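PDB 3NRF: ApaG protein from Pseudomonas aeruginosa, which is of unknown function, a predominantly beta protein of the DUF4354 family that probably carries a signal peptide in its precursor form. Local coordinates for residues 63-66 with 67-71. Sequence-based numbering, arbitrary orientation.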
# COMPACT_ATOMS: atom_id res chain seq x y z
N ASP B 63 -17.49 -2.39 11.65
CA ASP B 63 -18.19 -1.12 11.49
C ASP B 63 -19.36 -1.19 10.50
O ASP B 63 -20.47 -0.72 10.82
CB ASP B 63 -17.20 -0.02 11.10
CG ASP B 63 -17.85 1.37 11.17
OD1 ASP B 63 -18.21 1.81 12.28
OD2 ASP B 63 -17.95 2.03 10.13
N THR B 64 -19.14 -1.76 9.30
CA THR B 64 -20.20 -1.97 8.32
C THR B 64 -19.92 -3.28 7.58
O THR B 64 -18.75 -3.75 7.55
CB THR B 64 -20.35 -0.82 7.30
OG1 THR B 64 -19.13 -0.65 6.61
CG2 THR B 64 -20.74 0.51 7.99
N VAL B 65 -20.96 -3.84 6.99
CA VAL B 65 -20.84 -5.09 6.27
C VAL B 65 -21.92 -5.20 5.18
O VAL B 65 -23.08 -4.75 5.36
CB VAL B 65 -20.94 -6.30 7.26
CG1 VAL B 65 -22.36 -6.41 7.83
CG2 VAL B 65 -20.52 -7.59 6.60
N ASP B 66 -21.54 -5.78 4.05
CA ASP B 66 -22.51 -5.98 2.99
C ASP B 66 -23.58 -6.94 3.44
O ASP B 66 -23.32 -7.91 4.13
CB ASP B 66 -21.87 -6.51 1.69
CG ASP B 66 -21.10 -5.46 0.91
OD1 ASP B 66 -21.30 -4.26 1.11
OD2 ASP B 66 -20.30 -5.86 0.05
N GLU B 67 -24.80 -6.72 2.95
CA GLU B 67 -25.94 -7.58 3.26
C GLU B 67 -25.71 -9.08 2.96
O GLU B 67 -26.16 -9.95 3.74
CB GLU B 67 -27.18 -7.09 2.50
CG GLU B 67 -28.46 -7.80 2.89
CD GLU B 67 -29.65 -7.34 2.09
OE1 GLU B 67 -29.62 -6.21 1.54
OE2 GLU B 67 -30.63 -8.12 2.01
N GLU B 68 -25.02 -9.37 1.86
CA GLU B 68 -24.74 -10.75 1.47
C GLU B 68 -24.04 -11.56 2.55
O GLU B 68 -24.26 -12.78 2.65
CB GLU B 68 -23.89 -10.78 0.19
CG GLU B 68 -24.63 -10.39 -1.06
CD GLU B 68 -24.81 -8.89 -1.24
OE1 GLU B 68 -24.36 -8.06 -0.40
OE2 GLU B 68 -25.44 -8.56 -2.26
N LEU B 69 -23.22 -10.91 3.38
CA LEU B 69 -22.50 -11.62 4.47
C LEU B 69 -23.37 -11.85 5.74
O LEU B 69 -22.92 -12.55 6.64
CB LEU B 69 -21.17 -10.92 4.81
CG LEU B 69 -20.12 -10.92 3.70
CD1 LEU B 69 -19.03 -9.94 3.95
CD2 LEU B 69 -19.58 -12.37 3.44
N THR B 70 -24.57 -11.26 5.77
CA THR B 70 -25.49 -11.33 6.92
C THR B 70 -26.50 -12.50 6.81
O THR B 70 -27.48 -12.56 7.55
CB THR B 70 -26.27 -10.00 7.12
OG1 THR B 70 -27.26 -9.85 6.09
CG2 THR B 70 -25.34 -8.79 7.13
N ALA B 71 -26.26 -13.43 5.89
CA ALA B 71 -27.13 -14.61 5.78
C ALA B 71 -27.33 -15.38 7.11
O ALA B 71 -26.36 -15.63 7.84
CB ALA B 71 -26.58 -15.57 4.71
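Leu69 N donates to Asp66 O at 3.1 Å, with an N-H...O angle of 148°, as the chain leaves strand 59-65 and winds into the 3-10 segment 67-69. One residue further on, Glu67 O takes two bonds from Thr70. Thr70 N donates to Glu67 O at 2.9 Å. Thr70 OG1 approaches Glu67 O to 2.6 Å, in the carbonyl plane and on a lone pair. With chi1 at 72°, OG1 sits between the backbone N and the carbonyl carbon of its own residue, and this turns it back to that oxygen. The two backbone bonds, each from residue i+3 to i, are the 3-10 pattern. The turn sits in the loop that leads from strand 59-65 of the antiparallel sheet towards strand 73-74. Val65, the last strand residue, packs against the turn with both methyls. Val65 CG2 lies 3.8 Å from Leu69 CB and the same distance from Leu69 CD1. Val65 CG1 reaches Thr70 CG2 at 3.9 Å. Leu69 is buried, and its side chain also touches Val33 and Leu35 of strand 24-37. The bent chain of Glu68 brings OE1 to 3.6 Å from CB of Asp66. The nearest carboxylate oxygens, Asp66 OD2 and Glu68 OE1, are 4.6 Å apart and not in contact. Asp66 OD2 instead accepts a hydrogen bond from Asp83 N of the adjacent strand 79-88.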